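PDB 3GEE: tRNA modification GTPase MnmE from Chlorobium tepidum, which probably hydrolyses GTP, with potassium as cofactor, to help add a carboxymethylaminomethyl group to the wobble uridine (U34) of certain tRNAs. Local coordinates for residues G26-A31 with C101-P105; D78-V84 with M96-H102; V217-I221 with L418-S422. Residues are numbered along the deposited sequence.

Contact 1: G26-A31 with C101-P105. With FON (N-{[4-({[(6R)-2-amino-5-formyl-4-oxo-1,4,5,6,7,8-hexahydropteridin-6-yl]methyl}amino)phenyl]carbonyl}-L-glutamic acid), chain C.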
loop_
_atom_site.group_PDB
_atom_site.type_symbol
_atom_site.label_atom_id
_atom_site.label_comp_id
_atom_site.label_asym_id
_atom_site.label_seq_id
_atom_site.Cartn_x
_atom_site.Cartn_y
_atom_site.Cartn_z
ATOM N N GLY A 26 -1.279 0.281 4.113
ATOM C CA GLY A 26 -1.623 1.686 4.062
ATOM C C GLY A 26 -3.046 2.004 3.682
ATOM O O GLY A 26 -3.958 1.193 3.857
ATOM N N VAL A 27 -3.228 3.209 3.164
ATOM C CA VAL A 27 -4.545 3.725 2.870
ATOM C C VAL A 27 -4.721 3.796 1.367
ATOM O O VAL A 27 -3.907 4.400 0.658
ATOM C CB VAL A 27 -4.749 5.109 3.528
ATOM C CG1 VAL A 27 -5.984 5.801 2.990
ATOM C CG2 VAL A 27 -4.851 4.963 5.034
ATOM N N GLY A 28 -5.783 3.157 0.888
ATOM C CA GLY A 28 -6.134 3.191 -0.524
ATOM C C GLY A 28 -7.608 2.933 -0.758
ATOM O O GLY A 28 -8.357 2.644 0.179
ATOM N N ALA A 29 -8.021 3.043 -2.017
ATOM C CA ALA A 29 -9.376 2.693 -2.415
ATOM C C ALA A 29 -9.664 1.214 -2.163
ATOM O O ALA A 29 -10.713 0.863 -1.630
ATOM C CB ALA A 29 -9.590 3.026 -3.860
ATOM N N LEU A 30 -8.731 0.344 -2.531
ATOM C CA LEU A 30 -8.992 -1.079 -2.455
ATOM C C LEU A 30 -7.816 -1.839 -1.900
ATOM O O LEU A 30 -6.676 -1.405 -2.034
ATOM C CB LEU A 30 -9.302 -1.632 -3.846
ATOM C CG LEU A 30 -10.401 -1.005 -4.693
ATOM C CD1 LEU A 30 -10.289 -1.566 -6.078
ATOM C CD2 LEU A 30 -11.762 -1.271 -4.091
ATOM N N ALA A 31 -8.108 -2.987 -1.297
ATOM C CA ALA A 31 -7.100 -3.934 -0.843
ATOM C C ALA A 31 -7.533 -5.345 -1.243
ATOM O O ALA A 31 -8.714 -5.582 -1.496
ATOM C CB ALA A 31 -6.956 -3.845 0.651
ATOM N N CYS A 101 -11.397 -5.804 -1.033
ATOM C CA CYS A 101 -12.285 -5.015 -0.174
ATOM C C CYS A 101 -11.875 -3.551 -0.164
ATOM O O CYS A 101 -10.914 -3.178 -0.837
ATOM C CB CYS A 101 -12.210 -5.554 1.244
ATOM S SG CYS A 101 -10.551 -5.438 1.911
ATOM N N HIS A 102 -12.598 -2.730 0.600
ATOM C CA HIS A 102 -12.227 -1.322 0.787
ATOM C C HIS A 102 -10.866 -1.207 1.463
ATOM O O HIS A 102 -10.577 -1.918 2.431
ATOM C CB HIS A 102 -13.290 -0.570 1.579
ATOM C CG HIS A 102 -14.560 -0.355 0.822
ATOM N ND1 HIS A 102 -15.703 -1.088 1.061
ATOM C CD2 HIS A 102 -14.866 0.501 -0.181
ATOM C CE1 HIS A 102 -16.661 -0.683 0.248
ATOM N NE2 HIS A 102 -16.179 0.282 -0.516
ATOM N N GLY A 103 -10.033 -0.314 0.940
ATOM C CA GLY A 103 -8.619 -0.285 1.298
ATOM C C GLY A 103 -8.247 0.473 2.556
ATOM O O GLY A 103 -7.230 1.158 2.584
ATOM N N GLY A 104 -9.066 0.351 3.595
ATOM C CA GLY A 104 -8.758 0.933 4.893
ATOM C C GLY A 104 -8.062 -0.072 5.792
ATOM O O GLY A 104 -8.485 -1.225 5.869
ATOM N N PRO A 105 -6.990 0.358 6.486
ATOM C CA PRO A 105 -6.209 -0.523 7.362
ATOM C C PRO A 105 -7.060 -1.275 8.377
ATOM O O PRO A 105 -6.836 -2.464 8.589
ATOM C CB PRO A 105 -5.259 0.440 8.070
ATOM C CG PRO A 105 -5.089 1.547 7.099
ATOM C CD PRO A 105 -6.440 1.726 6.469
HETATM N N1 FON C . -13.487 -5.078 -5.559
HETATM C C2 FON C . -13.266 -4.798 -6.859
HETATM N NA2 FON C . -12.541 -5.673 -7.604
HETATM N N3 FON C . -13.744 -3.671 -7.449
HETATM C C4 FON C . -14.473 -2.755 -6.774
HETATM O O4 FON C . -14.882 -1.740 -7.378
HETATM C C4A FON C . -14.734 -3.010 -5.327
HETATM N N5 FON C . -15.477 -2.239 -4.426
HETATM C C6 FON C . -16.291 -3.101 -3.550
HETATM C C7 FON C . -15.241 -3.681 -2.610
HETATM N N8 FON C . -14.406 -4.538 -3.439
HETATM C C8A FON C . -14.189 -4.261 -4.757
HETATM C C9 FON C . -17.448 -2.415 -2.818
HETATM N N10 FON C . -18.306 -1.654 -3.715
HETATM C C11 FON C . -20.485 -2.885 -7.058
HETATM C C12 FON C . -21.104 -2.312 -5.949
HETATM C C13 FON C . -20.360 -1.909 -4.841
HETATM C C14 FON C . -18.980 -2.090 -4.816
HETATM C C15 FON C . -18.352 -2.653 -5.938
HETATM C C16 FON C . -19.096 -3.057 -7.050
HETATM C C FON C . -21.341 -3.296 -8.230
HETATM O O FON C . -20.841 -3.903 -9.165
HETATM N N FON C . -22.636 -2.954 -8.204
HETATM C CA FON C . -23.771 -3.725 -8.706
HETATM C CB FON C . -23.975 -5.028 -7.924
HETATM C CG FON C . -24.964 -5.999 -8.578
HETATM C CD FON C . -24.525 -7.440 -8.397
HETATM O OE1 FON C . -23.637 -7.893 -9.156
HETATM O OE2 FON C . -25.066 -8.134 -7.501
HETATM C CT FON C . -25.017 -2.882 -8.634
HETATM O O1 FON C . -25.792 -2.851 -9.619
HETATM O O2 FON C . -25.232 -2.237 -7.582
HETATM C CP1 FON C . -15.414 -0.977 -4.383
HETATM O O3 FON C . -15.010 -0.409 -3.383
#
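Two neighbouring antiparallel strands of the N-terminal, folate-binding domain begin to pair here: the start of strand 30-36 runs against the end of strand 96-102, and the pairing carries on into the loops beside them. A31 and C101 form a hydrogen-bonded antiparallel pair in which both amides and both carbonyls are used, A31 N giving to C101 O (2.8 Å) and C101 N giving to A31 O (2.7 Å). At the next pair, L30 with H102, no bond joins the two backbones, and L30 turns its backbone hydrogen bonds to the second subunit; its CA-H approaches C101 O, with CA and O 3.3 Å apart. Beyond the strands G103 takes over as the partner of the loop: its N donates to A29 O (2.9 Å), while its O accepts from G28 N (3.0 Å). A side chain would ruin this fit, since a CB on G103 would lie 2.4 Å from G28 O and 2.8 Å from L30 N. G26 suits its place for a local reason, as its backbone angles would jam a CB against the preceding carbonyl. A31 is small enough to sit beside the C101 thiol on the face that packs on helix 105-117. G104 is the N-cap residue of that helix, its N making a weak bond to H102 O (3.0 Å), and P105 opens it, its ring touching V27. On the ligand side, H102 has its ND1 bonded to D78 and one ring face against the folinic acid. The formyl oxygen O3 of the folate lies 3.4 Å from L30 CD2 and 3.2 Å from H102 NE2.

Contact 2: D78-V84 with M96-H102. With FON (N-{[4-({[(6R)-2-amino-5-formyl-4-oxo-1,4,5,6,7,8-hexahydropteridin-6-yl]methyl}amino)phenyl]carbonyl}-L-glutamic acid), chain C; FON (N-{[4-({[(6R)-2-amino-5-formyl-4-oxo-1,4,5,6,7,8-hexahydropteridin-6-yl]methyl}amino)phenyl]carbonyl}-L-glutamic acid), chain B.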
loop_
_atom_site.group_PDB
_atom_site.type_symbol
_atom_site.label_atom_id
_atom_site.label_comp_id
_atom_site.label_asym_id
_atom_site.label_seq_id
_atom_site.Cartn_x
_atom_site.Cartn_y
_atom_site.Cartn_z
ATOM N N ASP A 78 -17.582 -6.097 5.562
ATOM C CA ASP A 78 -17.411 -5.201 4.416
ATOM C C ASP A 78 -18.207 -5.679 3.201
ATOM O O ASP A 78 -18.723 -6.797 3.176
ATOM C CB ASP A 78 -15.925 -5.055 4.049
ATOM C CG ASP A 78 -15.661 -3.889 3.102
ATOM O OD1 ASP A 78 -16.484 -2.945 3.042
ATOM O OD2 ASP A 78 -14.619 -3.916 2.412
ATOM N N GLU A 79 -18.310 -4.804 2.209
ATOM C CA GLU A 79 -18.845 -5.139 0.909
ATOM C C GLU A 79 -17.649 -5.429 0.029
ATOM O O GLU A 79 -16.826 -4.545 -0.197
ATOM C CB GLU A 79 -19.589 -3.936 0.363
ATOM C CG GLU A 79 -20.856 -4.258 -0.370
ATOM C CD GLU A 79 -21.674 -3.013 -0.635
ATOM O OE1 GLU A 79 -21.084 -2.014 -1.112
ATOM O OE2 GLU A 79 -22.898 -3.036 -0.358
ATOM N N VAL A 80 -17.532 -6.659 -0.457
ATOM C CA VAL A 80 -16.355 -7.058 -1.244
ATOM C C VAL A 80 -16.720 -7.651 -2.604
ATOM O O VAL A 80 -17.898 -7.717 -2.960
ATOM C CB VAL A 80 -15.462 -8.055 -0.468
ATOM C CG1 VAL A 80 -15.121 -7.498 0.912
ATOM C CG2 VAL A 80 -16.135 -9.420 -0.349
ATOM N N ILE A 81 -15.699 -8.050 -3.361
ATOM C CA ILE A 81 -15.879 -8.840 -4.576
ATOM C C ILE A 81 -14.983 -10.066 -4.497
ATOM O O ILE A 81 -13.755 -9.947 -4.371
ATOM C CB ILE A 81 -15.610 -8.027 -5.866
ATOM C CG1 ILE A 81 -16.802 -7.110 -6.151
ATOM C CG2 ILE A 81 -15.335 -8.955 -7.054
ATOM C CD1 ILE A 81 -16.746 -6.374 -7.473
ATOM N N ALA A 82 -15.598 -11.245 -4.543
ATOM C CA ALA A 82 -14.841 -12.486 -4.438
ATOM C C ALA A 82 -14.480 -12.986 -5.825
ATOM O O ALA A 82 -15.318 -12.982 -6.730
ATOM C CB ALA A 82 -15.620 -13.534 -3.664
ATOM N N LEU A 83 -13.225 -13.390 -5.994
ATOM C CA LEU A 83 -12.768 -13.952 -7.254
ATOM C C LEU A 83 -12.394 -15.408 -7.046
ATOM O O LEU A 83 -11.408 -15.718 -6.365
ATOM C CB LEU A 83 -11.585 -13.167 -7.822
ATOM C CG LEU A 83 -11.093 -13.515 -9.231
ATOM C CD1 LEU A 83 -12.240 -13.651 -10.214
ATOM C CD2 LEU A 83 -10.113 -12.469 -9.723
ATOM N N VAL A 84 -13.189 -16.296 -7.636
ATOM C CA VAL A 84 -12.955 -17.728 -7.529
ATOM C C VAL A 84 -11.906 -18.164 -8.555
ATOM O O VAL A 84 -11.941 -17.733 -9.709
ATOM C CB VAL A 84 -14.282 -18.522 -7.712
ATOM C CG1 VAL A 84 -14.040 -20.022 -7.664
ATOM C CG2 VAL A 84 -15.306 -18.113 -6.647
ATOM N N MET A 96 -8.235 -21.221 -4.824
ATOM C CA MET A 96 -8.164 -19.955 -4.120
ATOM C C MET A 96 -9.290 -18.999 -4.440
ATOM O O MET A 96 -9.826 -18.991 -5.551
ATOM C CB MET A 96 -6.795 -19.282 -4.300
ATOM C CG MET A 96 -6.242 -19.230 -5.708
ATOM S SD MET A 96 -4.484 -18.798 -5.655
ATOM C CE MET A 96 -4.557 -17.037 -5.288
ATOM N N VAL A 97 -9.657 -18.214 -3.433
ATOM C CA VAL A 97 -10.526 -17.060 -3.626
ATOM C C VAL A 97 -9.772 -15.817 -3.183
ATOM O O VAL A 97 -8.930 -15.890 -2.290
ATOM C CB VAL A 97 -11.897 -17.218 -2.917
ATOM C CG1 VAL A 97 -11.751 -17.949 -1.609
ATOM C CG2 VAL A 97 -12.582 -15.877 -2.719
ATOM N N GLU A 98 -10.046 -14.697 -3.848
ATOM C CA GLU A 98 -9.399 -13.421 -3.558
ATOM C C GLU A 98 -10.447 -12.346 -3.311
ATOM O O GLU A 98 -11.109 -11.867 -4.246
ATOM C CB GLU A 98 -8.506 -12.977 -4.716
ATOM C CG GLU A 98 -7.297 -13.845 -4.976
ATOM C CD GLU A 98 -6.434 -13.311 -6.104
ATOM O OE1 GLU A 98 -6.883 -12.381 -6.815
ATOM O OE2 GLU A 98 -5.302 -13.826 -6.278
ATOM N N PHE A 99 -10.600 -11.967 -2.049
ATOM C CA PHE A 99 -11.489 -10.878 -1.703
ATOM C C PHE A 99 -10.761 -9.567 -1.938
ATOM O O PHE A 99 -9.669 -9.358 -1.414
ATOM C CB PHE A 99 -11.909 -10.991 -0.244
ATOM C CG PHE A 99 -12.613 -12.266 0.076
ATOM C CD1 PHE A 99 -13.985 -12.387 -0.126
ATOM C CD2 PHE A 99 -11.909 -13.353 0.569
ATOM C CE1 PHE A 99 -14.647 -13.567 0.165
ATOM C CE2 PHE A 99 -12.564 -14.542 0.858
ATOM C CZ PHE A 99 -13.935 -14.645 0.659
ATOM N N THR A 100 -11.331 -8.693 -2.752
ATOM C CA THR A 100 -10.802 -7.351 -2.796
ATOM C C THR A 100 -11.822 -6.445 -2.123
ATOM O O THR A 100 -12.967 -6.356 -2.565
ATOM C CB THR A 100 -10.379 -6.869 -4.212
ATOM O OG1 THR A 100 -11.171 -5.748 -4.607
ATOM C CG2 THR A 100 -10.459 -7.988 -5.242
ATOM N N CYS A 101 -11.397 -5.804 -1.033
ATOM C CA CYS A 101 -12.285 -5.015 -0.174
ATOM C C CYS A 101 -11.875 -3.551 -0.164
ATOM O O CYS A 101 -10.914 -3.178 -0.837
ATOM C CB CYS A 101 -12.210 -5.554 1.244
ATOM S SG CYS A 101 -10.551 -5.438 1.911
ATOM N N HIS A 102 -12.598 -2.730 0.600
ATOM C CA HIS A 102 -12.227 -1.322 0.787
ATOM C C HIS A 102 -10.866 -1.207 1.463
ATOM O O HIS A 102 -10.577 -1.918 2.431
ATOM C CB HIS A 102 -13.290 -0.570 1.579
ATOM C CG HIS A 102 -14.560 -0.355 0.822
ATOM N ND1 HIS A 102 -15.703 -1.088 1.061
ATOM C CD2 HIS A 102 -14.866 0.501 -0.181
ATOM C CE1 HIS A 102 -16.661 -0.683 0.248
ATOM N NE2 HIS A 102 -16.179 0.282 -0.516
HETATM N N1 FON C . -13.487 -5.078 -5.559
HETATM C C2 FON C . -13.266 -4.798 -6.859
HETATM N NA2 FON C . -12.541 -5.673 -7.604
HETATM N N3 FON C . -13.744 -3.671 -7.449
HETATM C C4 FON C . -14.473 -2.755 -6.774
HETATM O O4 FON C . -14.882 -1.740 -7.378
HETATM C C4A FON C . -14.734 -3.010 -5.327
HETATM N N5 FON C . -15.477 -2.239 -4.426
HETATM C C6 FON C . -16.291 -3.101 -3.550
HETATM C C7 FON C . -15.241 -3.681 -2.610
HETATM N N8 FON C . -14.406 -4.538 -3.439
HETATM C C8A FON C . -14.189 -4.261 -4.757
HETATM C C9 FON C . -17.448 -2.415 -2.818
HETATM N N10 FON C . -18.306 -1.654 -3.715
HETATM C C11 FON C . -20.485 -2.885 -7.058
HETATM C C12 FON C . -21.104 -2.312 -5.949
HETATM C C13 FON C . -20.360 -1.909 -4.841
HETATM C C14 FON C . -18.980 -2.090 -4.816
HETATM C C15 FON C . -18.352 -2.653 -5.938
HETATM C C16 FON C . -19.096 -3.057 -7.050
HETATM C C FON C . -21.341 -3.296 -8.230
HETATM O O FON C . -20.841 -3.903 -9.165
HETATM N N FON C . -22.636 -2.954 -8.204
HETATM C CA FON C . -23.771 -3.725 -8.706
HETATM C CB FON C . -23.975 -5.028 -7.924
HETATM C CG FON C . -24.964 -5.999 -8.578
HETATM C CD FON C . -24.525 -7.440 -8.397
HETATM O OE1 FON C . -23.637 -7.893 -9.156
HETATM O OE2 FON C . -25.066 -8.134 -7.501
HETATM C CT FON C . -25.017 -2.882 -8.634
HETATM O O1 FON C . -25.792 -2.851 -9.619
HETATM O O2 FON C . -25.232 -2.237 -7.582
HETATM C CP1 FON C . -15.414 -0.977 -4.383
HETATM O O3 FON C . -15.010 -0.409 -3.383
HETATM N N1 FON B . -4.255 -10.854 -10.133
HETATM C C2 FON B . -5.000 -11.604 -9.296
HETATM N NA2 FON B . -6.281 -11.228 -9.043
HETATM N N3 FON B . -4.512 -12.722 -8.698
HETATM C C4 FON B . -3.250 -13.160 -8.900
HETATM O O4 FON B . -2.865 -14.197 -8.318
HETATM C C4A FON B . -2.378 -12.356 -9.808
HETATM N N5 FON B . -1.059 -12.609 -10.199
HETATM C C6 FON B . -0.873 -12.312 -11.631
HETATM C C7 FON B . -0.872 -10.788 -11.641
HETATM N N8 FON B . -2.223 -10.394 -11.268
HETATM C C8A FON B . -2.981 -11.157 -10.428
HETATM C C9 FON B . 0.366 -12.924 -12.290
HETATM N N10 FON B . 0.477 -14.357 -12.054
HETATM C C11 FON B . -2.167 -17.455 -12.976
HETATM C C12 FON B . -0.871 -17.420 -13.486
HETATM C C13 FON B . -0.004 -16.376 -13.169
HETATM C C14 FON B . -0.426 -15.335 -12.347
HETATM C C15 FON B . -1.726 -15.376 -11.819
HETATM C C16 FON B . -2.597 -16.422 -12.136
HETATM C C FON B . -3.058 -18.613 -13.350
HETATM O O FON B . -4.232 -18.612 -13.010
HETATM N N FON B . -2.509 -19.625 -14.035
HETATM C CA FON B . -3.129 -20.429 -15.085
HETATM C CB FON B . -3.452 -19.601 -16.333
HETATM C CG FON B . -4.348 -20.322 -17.346
HETATM C CD FON B . -5.324 -19.363 -18.002
HETATM O OE1 FON B . -6.359 -19.042 -17.373
HETATM O OE2 FON B . -5.070 -18.927 -19.152
HETATM C CT FON B . -2.212 -21.568 -15.448
HETATM O O1 FON B . -2.687 -22.722 -15.569
HETATM O O2 FON B . -0.996 -21.315 -15.615
HETATM C CP1 FON B . -0.168 -13.015 -9.399
HETATM O O3 FON B . 0.817 -12.335 -9.169
#
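D78, near the start of its strand, binds H102 through both carboxylate oxygens: OD1 accepts from H102 ND1 (2.8 Å), a His-carboxylate hydrogen bond, and OD2 from the backbone H102 N (3.0 Å); one face of the ring held this way lies against the folinic acid. E79 brings its carbonyl O to 3.0 Å from C7 of that ligand. V80 points toward the partner strand, its CG1 3.5 Å from C101 CB and its CG2 at the edge of the F99 ring, an apolar fit for a branched residue. At I81 the antiparallel hairpin forms a hydrogen-bonded pair with T100: T100 N gives to I81 O (3.2 Å), and the return bond from I81 N to T100 O (3.3 Å) is weak. T100 O also takes a very short bond from the folate's N8, with N8 and O 2.5 Å apart, so a backbone carbonyl of the strand binds the reduced pterin ring directly. A82 is small enough to meet V97 and F99. L83 exchanges backbone bonds with E98, whose OE1 accepts from NA2 of the second folate (2.6 Å); V84 pairs with V97 without hydrogen bonds. Strand 76-85 is flanked by strand 64-71 on its other edge. The face bearing V84, V97 and F99 packs on helix 40-47, whereas I81 and L83, on the face with E98 and T100, meet F85 and A65 of the second subunit.

Contact 3: V217-I221 with L418-S422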
loop_
_atom_site.group_PDB
_atom_site.type_symbol
_atom_site.label_atom_id
_atom_site.label_comp_id
_atom_site.label_asym_id
_atom_site.label_seq_id
_atom_site.Cartn_x
_atom_site.Cartn_y
_atom_site.Cartn_z
ATOM N N VAL A 217 27.665 -22.454 -21.800
ATOM C CA VAL A 217 27.624 -22.174 -20.365
ATOM C C VAL A 217 28.535 -20.992 -20.033
ATOM O O VAL A 217 28.197 -20.157 -19.191
ATOM C CB VAL A 217 28.022 -23.420 -19.530
ATOM C CG1 VAL A 217 28.181 -23.073 -18.053
ATOM C CG2 VAL A 217 26.991 -24.522 -19.700
ATOM N N ASN A 218 29.683 -20.926 -20.706
ATOM C CA ASN A 218 30.628 -19.827 -20.516
ATOM C C ASN A 218 30.108 -18.468 -20.968
ATOM O O ASN A 218 30.436 -17.449 -20.360
ATOM C CB ASN A 218 31.986 -20.138 -21.155
ATOM C CG ASN A 218 32.982 -20.710 -20.157
ATOM O OD1 ASN A 218 34.006 -20.091 -19.861
ATOM N ND2 ASN A 218 32.677 -21.888 -19.618
ATOM N N ARG A 219 29.296 -18.451 -22.024
ATOM C CA ARG A 219 28.631 -17.220 -22.455
ATOM C C ARG A 219 27.774 -16.665 -21.314
ATOM O O ARG A 219 27.716 -15.451 -21.102
ATOM C CB ARG A 219 27.782 -17.458 -23.711
ATOM C CG ARG A 219 27.023 -16.218 -24.188
ATOM C CD ARG A 219 26.096 -16.497 -25.368
ATOM N NE ARG A 219 26.736 -16.233 -26.657
ATOM C CZ ARG A 219 26.083 -15.926 -27.779
ATOM N NH1 ARG A 219 24.758 -15.831 -27.781
ATOM N NH2 ARG A 219 26.759 -15.703 -28.901
ATOM N N LEU A 220 27.134 -17.570 -20.574
ATOM C CA LEU A 220 26.274 -17.204 -19.453
ATOM C C LEU A 220 27.064 -16.738 -18.231
ATOM O O LEU A 220 26.828 -15.635 -17.737
ATOM C CB LEU A 220 25.324 -18.351 -19.087
ATOM C CG LEU A 220 24.334 -18.841 -20.151
ATOM C CD1 LEU A 220 23.614 -20.082 -19.657
ATOM C CD2 LEU A 220 23.328 -17.766 -20.547
ATOM N N ILE A 221 28.007 -17.557 -17.757
ATOM C CA ILE A 221 28.825 -17.198 -16.584
ATOM C C ILE A 221 29.453 -15.811 -16.736
ATOM O O ILE A 221 29.767 -15.152 -15.743
ATOM C CB ILE A 221 29.935 -18.250 -16.244
ATOM C CG1 ILE A 221 31.036 -18.269 -17.309
ATOM C CG2 ILE A 221 29.338 -19.636 -16.046
ATOM C CD1 ILE A 221 32.394 -18.778 -16.819
ATOM N N LEU A 418 26.461 -22.600 -12.435
ATOM C CA LEU A 418 26.937 -22.613 -13.822
ATOM C C LEU A 418 28.441 -22.870 -13.877
ATOM O O LEU A 418 28.935 -23.545 -14.786
ATOM C CB LEU A 418 26.602 -21.300 -14.537
ATOM C CG LEU A 418 25.153 -20.997 -14.942
ATOM C CD1 LEU A 418 25.023 -19.558 -15.438
ATOM C CD2 LEU A 418 24.632 -21.973 -15.993
ATOM N N ARG A 419 29.162 -22.325 -12.899
ATOM C CA ARG A 419 30.576 -22.623 -12.724
ATOM C C ARG A 419 30.761 -24.104 -12.414
ATOM O O ARG A 419 31.504 -24.800 -13.107
ATOM C CB ARG A 419 31.175 -21.772 -11.605
ATOM C CG ARG A 419 31.549 -20.360 -12.024
ATOM C CD ARG A 419 32.606 -19.785 -11.090
ATOM N NE ARG A 419 32.050 -19.442 -9.783
ATOM C CZ ARG A 419 32.771 -19.231 -8.685
ATOM N NH1 ARG A 419 32.159 -18.920 -7.547
ATOM N NH2 ARG A 419 34.096 -19.335 -8.714
ATOM N N ASN A 420 30.065 -24.577 -11.382
ATOM C CA ASN A 420 30.098 -25.982 -10.985
ATOM C C ASN A 420 29.769 -26.932 -12.133
ATOM O O ASN A 420 30.320 -28.035 -12.213
ATOM C CB ASN A 420 29.153 -26.229 -9.806
ATOM C CG ASN A 420 29.807 -25.953 -8.466
ATOM O OD1 ASN A 420 29.978 -27.003 -7.669
ATOM N ND2 ASN A 420 30.151 -24.814 -8.146
ATOM N N ALA A 421 28.875 -26.493 -13.015
ATOM C CA ALA A 421 28.513 -27.253 -14.206
ATOM C C ALA A 421 29.662 -27.293 -15.214
ATOM O O ALA A 421 30.037 -28.371 -15.677
ATOM C CB ALA A 421 27.252 -26.684 -14.843
ATOM N N SER A 422 30.226 -26.127 -15.533
ATOM C CA SER A 422 31.312 -26.031 -16.517
ATOM C C SER A 422 32.629 -26.637 -16.025
ATOM O O SER A 422 33.495 -26.986 -16.833
ATOM C CB SER A 422 31.522 -24.583 -16.962
ATOM O OG SER A 422 31.853 -23.759 -15.863
#
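L418 gives up 80 Å² to this contact, more than any other residue, and it lies among three side chains of the opposing helix. Its CB is 3.5 Å from I221 CG2 and 4.2 Å from V217 CG1, while its CD1 reaches L220 CB at 3.9 Å. A long, flexible leucine suits this position because it can fill the gap between two helix backbones whose local axes are 9.8 Å apart. The segments run roughly antiparallel, with 151° between their N-to-C directions, within helices 203-232 and 412-432 of the helical domain. V217 and I221, one turn apart, contribute 50 and 49 Å². Both are beta-branched, so they present methyl groups close to their own backbone: V217 CG1 comes to 3.4 Å from L418 O and 3.8 Å from S422 CB, and I221 CG2 approaches R419 N at 4.1 Å. S422 is small enough to let V217 come close, and its hydroxyl lies near carbonyls of its own helix, with OG 3.1 Å from L418 O and 3.0 Å from R419 O. L173 of helix 168-177 also touches L418, and L176 touches L220, extending the apolar packing to a third helix. No hydrogen bond crosses between the segments. Their attachment therefore rests on shape and apolar burial, with backbone polar groups engaged inside each helix, as in I221 N to V217 O and S422 N to L418 O.

How the contacts relate
From the N terminus, contact 1 opens first, at 26-31, and closes a long loop at 101-105. Contact 2 opens inside that loop, at 78-84, and closes at 96-102 as a short hairpin. The two loops end on the same stretch, share C101 and H102, and use opposite edges of strand 96-102, which thereby joins strand 30-36 to strand 76-85 in one sheet beside the same folate. Contact 3 follows in series: 217-221 meets 418-422 across nearly 200 residues that include the G domain, bringing together helices before and after it. Its centre is about 46 Å from those of contacts 1 and 2, beyond the chain's centre.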